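Local coordinates for LPXTG family cell surface protein Fms2 (Enterococcus faecium DO, PDB 5FCE) that is a cell-wall-anchored surface protein whose ligand-binding region, the part described here, probably mediates adhesion of the bacterium to its host, at residues A[22-27]-A[73-78]; A[41-46]-A[85-90]. One frame throughout, in Å; residues are numbered along the deposited sequence.

Interaction 1. Residues A[22-27]-A[73-78]; sequences ITIPVK and IMISAE
Strands 21-28 and 71-76 run antiparallel, and from Ile-22 to Ile-24 on one side and Ile-75 to Ile-73 on the other their backbones are joined by four hydrogen bonds. Ile-22 pairs with Ile-75 through both its N-H and its C=O; the bond from Ile-22 N to Ile-75 O, 2.7 Å long, is almost straight and lies in the carbonyl plane. Ile-24 and Ile-73 form the second such pair, but here the return bond, Ile-73 N to Ile-24 O at 2.9 Å, reaches its acceptor from above the carbonyl plane. On the buried apolar face CD1 of Ile-73 meets CG1 of Val-26 at 3.8 Å, the side chains crossing obliquely, and at the other end CD1 of Ile-22 rests on CB of Ala-77 at 4.0 Å; Val-58 touches both Ile-73 and Ile-75. The reverse face is looser and nearer solvent: partly exposed Thr-23 and exposed Met-74, a selenomethionine, form the non-hydrogen-bonded pair, with Thr-23 OG1 4.2 Å from Met-74 CG and the selenium end leading away. An antiparallel pair with one face buried and the other turned outward is typical of the wall of a beta barrel or sandwich, here the flattened barrel of SgrA.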
loop_
_atom_site.group_PDB
_atom_site.type_symbol
_atom_site.label_atom_id
_atom_site.label_comp_id
_atom_site.label_asym_id
_atom_site.label_seq_id
_atom_site.Cartn_x
_atom_site.Cartn_y
_atom_site.Cartn_z
ATOM N N ILE A 22 -4.904 -5.440 5.764
ATOM C CA ILE A 22 -3.833 -5.749 4.836
ATOM C C ILE A 22 -2.543 -5.112 5.323
ATOM O O ILE A 22 -2.494 -3.904 5.592
ATOM C CB ILE A 22 -4.145 -5.251 3.412
ATOM C CG1 ILE A 22 -5.427 -5.918 2.904
ATOM C CG2 ILE A 22 -2.968 -5.534 2.473
ATOM C CD1 ILE A 22 -5.986 -5.336 1.609
ATOM N N THR A 23 -1.508 -5.934 5.457
ATOM C CA THR A 23 -0.201 -5.472 5.893
ATOM C C THR A 23 0.768 -5.495 4.704
ATOM O O THR A 23 0.934 -6.528 4.038
ATOM C CB THR A 23 0.316 -6.344 7.058
ATOM O OG1 THR A 23 -0.557 -6.176 8.190
ATOM C CG2 THR A 23 1.709 -5.946 7.445
ATOM N N ILE A 24 1.393 -4.350 4.434
ATOM C CA ILE A 24 2.277 -4.201 3.278
ATOM C C ILE A 24 3.644 -3.698 3.691
ATOM O O ILE A 24 3.783 -2.570 4.174
ATOM C CB ILE A 24 1.711 -3.197 2.256
ATOM C CG1 ILE A 24 0.309 -3.611 1.827
ATOM C CG2 ILE A 24 2.609 -3.119 1.039
ATOM C CD1 ILE A 24 -0.454 -2.547 1.052
ATOM N N PRO A 25 4.674 -4.527 3.481
ATOM C CA PRO A 25 6.038 -4.097 3.781
ATOM C C PRO A 25 6.617 -3.370 2.583
ATOM O O PRO A 25 6.802 -3.978 1.522
ATOM C CB PRO A 25 6.783 -5.417 4.028
ATOM C CG PRO A 25 5.946 -6.490 3.356
ATOM C CD PRO A 25 4.625 -5.891 2.926
ATOM N N VAL A 26 6.870 -2.076 2.734
ATOM C CA VAL A 26 7.462 -1.314 1.644
ATOM C C VAL A 26 8.930 -1.023 1.923
ATOM O O VAL A 26 9.338 -0.853 3.072
ATOM C CB VAL A 26 6.691 0.002 1.367
ATOM C CG1 VAL A 26 5.200 -0.294 1.132
ATOM C CG2 VAL A 26 6.839 0.969 2.527
ATOM N N LYS A 27 9.727 -1.007 0.864
ATOM C CA LYS A 27 11.147 -0.663 0.983
ATOM C C LYS A 27 11.434 0.616 0.202
ATOM O O LYS A 27 11.340 0.646 -1.028
ATOM C CB LYS A 27 12.030 -1.815 0.484
ATOM C CG LYS A 27 13.529 -1.565 0.656
ATOM C CD LYS A 27 14.399 -2.763 0.265
ATOM C CE LYS A 27 14.488 -2.946 -1.247
ATOM N NZ LYS A 27 15.789 -3.530 -1.728
ATOM N N ILE A 73 3.102 -0.844 6.377
ATOM C CA ILE A 73 1.844 -0.119 6.286
ATOM C C ILE A 73 0.700 -1.084 6.572
ATOM O O ILE A 73 0.686 -2.221 6.078
ATOM C CB ILE A 73 1.666 0.514 4.897
ATOM C CG1 ILE A 73 2.801 1.508 4.632
ATOM C CG2 ILE A 73 0.318 1.220 4.794
ATOM C CD1 ILE A 73 2.906 1.989 3.189
HETATM N N MSE A 74 -0.250 -0.636 7.387
HETATM C CA MSE A 74 -1.410 -1.453 7.708
HETATM C C MSE A 74 -2.650 -0.746 7.216
HETATM O O MSE A 74 -2.883 0.425 7.555
HETATM C CB MSE A 74 -1.495 -1.680 9.212
HETATM C CG MSE A 74 -0.237 -2.308 9.800
HETATM SE SE MSE A 74 -0.536 -2.701 11.695
HETATM C CE MSE A 74 -2.464 -2.324 11.778
ATOM N N ILE A 75 -3.441 -1.456 6.416
ATOM C CA ILE A 75 -4.634 -0.888 5.790
ATOM C C ILE A 75 -5.899 -1.713 6.065
ATOM O O ILE A 75 -5.913 -2.935 5.888
ATOM C CB ILE A 75 -4.410 -0.723 4.269
ATOM C CG1 ILE A 75 -3.471 0.466 3.998
ATOM C CG2 ILE A 75 -5.714 -0.490 3.556
ATOM C CD1 ILE A 75 -3.029 0.609 2.533
ATOM N N SER A 76 -6.972 -1.051 6.498
ATOM C CA SER A 76 -8.238 -1.757 6.699
ATOM C C SER A 76 -8.819 -2.152 5.337
ATOM O O SER A 76 -8.950 -1.308 4.460
ATOM C CB SER A 76 -9.201 -0.854 7.472
ATOM O OG SER A 76 -10.441 -1.481 7.695
ATOM N N ALA A 77 -9.161 -3.429 5.148
ATOM C CA ALA A 77 -9.651 -3.913 3.847
ATOM C C ALA A 77 -11.129 -3.598 3.603
ATOM O O ALA A 77 -11.990 -4.039 4.361
ATOM C CB ALA A 77 -9.426 -5.430 3.730
ATOM N N GLU A 78 -11.425 -2.889 2.516
ATOM C CA GLU A 78 -12.807 -2.539 2.192
ATOM C C GLU A 78 -13.401 -3.437 1.098
ATOM O O GLU A 78 -14.574 -3.292 0.730
ATOM C CB GLU A 78 -12.886 -1.054 1.795
ATOM C CG GLU A 78 -12.207 -0.134 2.818
ATOM C CD GLU A 78 -12.215 1.342 2.429
ATOM O OE1 GLU A 78 -12.769 1.697 1.359
ATOM O OE2 GLU A 78 -11.678 2.165 3.219
#

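Interaction 2. Residues A[41-46]-A[85-90]; sequences LTYGWD and KSKDKV
An ST turn ends strand 36-42 and sets up its meeting with the loop that joins helix 81-85 to strand 91-96. In it the hydroxyl oxygen of Thr-42 accepts a hydrogen bond from Gly-44 N, 3.0 Å from OG1, while the hydroxyl's one proton is shared between the backbone carbonyls of Glu-52 and Lys-53, both placed to accept it. Within this turn Tyr-43 carries its ring on a side chain whose CG stands between the backbone N and the carbonyl carbon (chi1 58°), and Lys-87 lies along one face of it. The lysine chain bends once, at chi2 (-54°), and then runs extended, so CG passes CB of the tyrosine, CD passes CD2, and CE sits over the middle of the ring, 3.6 Å from its centroid, as a CH-pi contact. NZ overshoots to the CE2 side, 3.5 Å from that atom, so the cation-pi component is off-centre. In the antiparallel sheet that pairs strands 36-42 and 91-96, Thr-42 still bonds to Asp-91, and the backbones stay close at Tyr-43 and Val-90, where CA-H...O contacts run from Val-90 CA to Thr-42 O and from Tyr-43 CA to Lys-89 O, both 3.3 Å. Beyond them the chains part, and a water donates to Tyr-43 O at 2.7 Å and weakly accepts from Lys-89 N. Lys-89 sends its ammonium group to salt bridges with Asp-91 and Glu-104. On the buried side the side chains of Leu-41 and Val-90 cross obliquely, Leu-41 CD1 meeting Val-90 CG1 at 3.8 Å, alongside Ile-55 and Leu-106.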
loop_
_atom_site.group_PDB
_atom_site.type_symbol
_atom_site.label_atom_id
_atom_site.label_comp_id
_atom_site.label_asym_id
_atom_site.label_seq_id
_atom_site.Cartn_x
_atom_site.Cartn_y
_atom_site.Cartn_z
ATOM N N LEU A 41 -4.566 1.887 -1.315
ATOM C CA LEU A 41 -4.520 0.681 -2.136
ATOM C C LEU A 41 -5.681 0.755 -3.135
ATOM O O LEU A 41 -6.829 0.979 -2.745
ATOM C CB LEU A 41 -4.662 -0.544 -1.240
ATOM C CG LEU A 41 -4.132 -1.903 -1.668
ATOM C CD1 LEU A 41 -2.677 -1.820 -2.106
ATOM C CD2 LEU A 41 -4.298 -2.881 -0.503
ATOM N N THR A 42 -5.387 0.598 -4.419
ATOM C CA THR A 42 -6.404 0.832 -5.440
ATOM C C THR A 42 -6.364 -0.238 -6.524
ATOM O O THR A 42 -5.322 -0.868 -6.738
ATOM C CB THR A 42 -6.229 2.240 -6.067
ATOM O OG1 THR A 42 -7.202 2.444 -7.094
ATOM C CG2 THR A 42 -4.843 2.385 -6.653
ATOM N N TYR A 43 -7.498 -0.476 -7.184
ATOM C CA TYR A 43 -7.469 -1.295 -8.394
ATOM C C TYR A 43 -7.676 -0.484 -9.674
ATOM O O TYR A 43 -7.933 -1.041 -10.746
ATOM C CB TYR A 43 -8.422 -2.495 -8.311
ATOM C CG TYR A 43 -9.877 -2.171 -8.064
ATOM C CD1 TYR A 43 -10.341 -1.934 -6.779
ATOM C CD2 TYR A 43 -10.792 -2.149 -9.114
ATOM C CE1 TYR A 43 -11.675 -1.651 -6.540
ATOM C CE2 TYR A 43 -12.134 -1.878 -8.890
ATOM C CZ TYR A 43 -12.564 -1.630 -7.602
ATOM O OH TYR A 43 -13.888 -1.356 -7.364
ATOM N N GLY A 44 -7.542 0.831 -9.565
ATOM C CA GLY A 44 -7.640 1.685 -10.738
ATOM C C GLY A 44 -7.718 3.169 -10.431
ATOM O O GLY A 44 -8.796 3.768 -10.452
ATOM N N TRP A 45 -6.574 3.777 -10.156
ATOM C CA TRP A 45 -6.544 5.218 -9.903
ATOM C C TRP A 45 -5.146 5.786 -10.146
ATOM O O TRP A 45 -4.155 5.168 -9.769
ATOM C CB TRP A 45 -7.006 5.504 -8.468
ATOM C CG TRP A 45 -7.102 6.970 -8.129
ATOM C CD1 TRP A 45 -7.572 7.978 -8.933
ATOM C CD2 TRP A 45 -6.718 7.589 -6.893
ATOM N NE1 TRP A 45 -7.496 9.184 -8.270
ATOM C CE2 TRP A 45 -6.985 8.971 -7.015
ATOM C CE3 TRP A 45 -6.171 7.110 -5.698
ATOM C CZ2 TRP A 45 -6.721 9.875 -5.984
ATOM C CZ3 TRP A 45 -5.920 8.009 -4.670
ATOM C CH2 TRP A 45 -6.194 9.374 -4.822
ATOM N N ASP A 46 -5.070 6.964 -10.765
ATOM C CA ASP A 46 -3.785 7.580 -11.079
ATOM C C ASP A 46 -3.251 8.469 -9.949
ATOM O O ASP A 46 -2.163 9.028 -10.047
ATOM C CB ASP A 46 -3.868 8.355 -12.404
ATOM C CG ASP A 46 -4.797 9.558 -12.333
ATOM O OD1 ASP A 46 -5.445 9.796 -11.285
ATOM O OD2 ASP A 46 -4.896 10.268 -13.356
ATOM N N LYS A 85 -8.578 -10.329 -5.585
ATOM C CA LYS A 85 -7.842 -11.198 -6.503
ATOM C C LYS A 85 -8.467 -11.225 -7.901
ATOM O O LYS A 85 -7.845 -11.687 -8.862
ATOM C CB LYS A 85 -7.753 -12.615 -5.932
ATOM C CG LYS A 85 -6.762 -12.750 -4.771
ATOM C CD LYS A 85 -6.954 -14.063 -4.025
ATOM C CE LYS A 85 -6.731 -15.261 -4.922
ATOM N NZ LYS A 85 -7.137 -16.505 -4.212
ATOM N N SER A 86 -9.693 -10.720 -8.008
ATOM C CA SER A 86 -10.428 -10.687 -9.274
ATOM C C SER A 86 -9.975 -9.510 -10.131
ATOM O O SER A 86 -10.236 -9.465 -11.340
ATOM C CB SER A 86 -11.938 -10.577 -9.007
ATOM O OG SER A 86 -12.330 -9.210 -8.882
ATOM N N LYS A 87 -9.289 -8.558 -9.505
ATOM C CA LYS A 87 -8.868 -7.343 -10.197
ATOM C C LYS A 87 -7.665 -7.571 -11.099
ATOM O O LYS A 87 -6.834 -8.459 -10.851
ATOM C CB LYS A 87 -8.574 -6.220 -9.198
ATOM C CG LYS A 87 -9.744 -5.922 -8.237
ATOM C CD LYS A 87 -11.035 -5.631 -8.998
ATOM C CE LYS A 87 -12.215 -5.390 -8.063
ATOM N NZ LYS A 87 -13.470 -5.083 -8.826
ATOM N N ASP A 88 -7.569 -6.766 -12.150
ATOM C CA ASP A 88 -6.483 -6.918 -13.109
ATOM C C ASP A 88 -5.140 -6.388 -12.609
ATOM O O ASP A 88 -4.078 -6.867 -13.024
ATOM C CB ASP A 88 -6.856 -6.260 -14.444
ATOM C CG ASP A 88 -8.095 -6.880 -15.076
ATOM O OD1 ASP A 88 -8.009 -8.035 -15.554
ATOM O OD2 ASP A 88 -9.150 -6.207 -15.099
ATOM N N LYS A 89 -5.187 -5.401 -11.720
ATOM C CA LYS A 89 -3.978 -4.715 -11.277
ATOM C C LYS A 89 -4.233 -3.968 -9.973
ATOM O O LYS A 89 -5.172 -3.163 -9.886
ATOM C CB LYS A 89 -3.547 -3.713 -12.337
ATOM C CG LYS A 89 -2.246 -2.994 -12.037
ATOM C CD LYS A 89 -1.990 -1.932 -13.089
ATOM C CE LYS A 89 -0.614 -1.343 -12.936
ATOM N NZ LYS A 89 -0.689 0.083 -12.525
ATOM N N VAL A 90 -3.407 -4.226 -8.966
ATOM C CA VAL A 90 -3.534 -3.530 -7.689
ATOM C C VAL A 90 -2.308 -2.651 -7.513
ATOM O O VAL A 90 -1.183 -3.136 -7.630
ATOM C CB VAL A 90 -3.641 -4.517 -6.510
ATOM C CG1 VAL A 90 -3.647 -3.768 -5.178
ATOM C CG2 VAL A 90 -4.885 -5.381 -6.643
HETATM O O HOH W 1 -7.638 -3.389 -12.066
#

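Overall arrangement
The centres of interaction 1 and interaction 2 lie about 14 Å apart, yet the two share one apolar interior through Leu-41. Its CD2 packs on CD1 of Ile-22 at 3.7 Å and its CD1 on CD1 of Ile-24 at 3.9 Å, while CB approaches CD1 of Ile-75 at 4.3 Å. The buried isoleucine face of 22-27 and 73-78, in the mixed sheet, is thereby set against the end of strand 36-42 in the four-stranded sheet. Ile-55 touches both Ile-22 and Val-90, adding a second link. The segments alternate along the sequence, so the connections interlace within the one immunoglobulin-like SgrA region. Interaction 1 lies about 5 Å from the chain centre, interaction 2 about 11 Å, centre to centre.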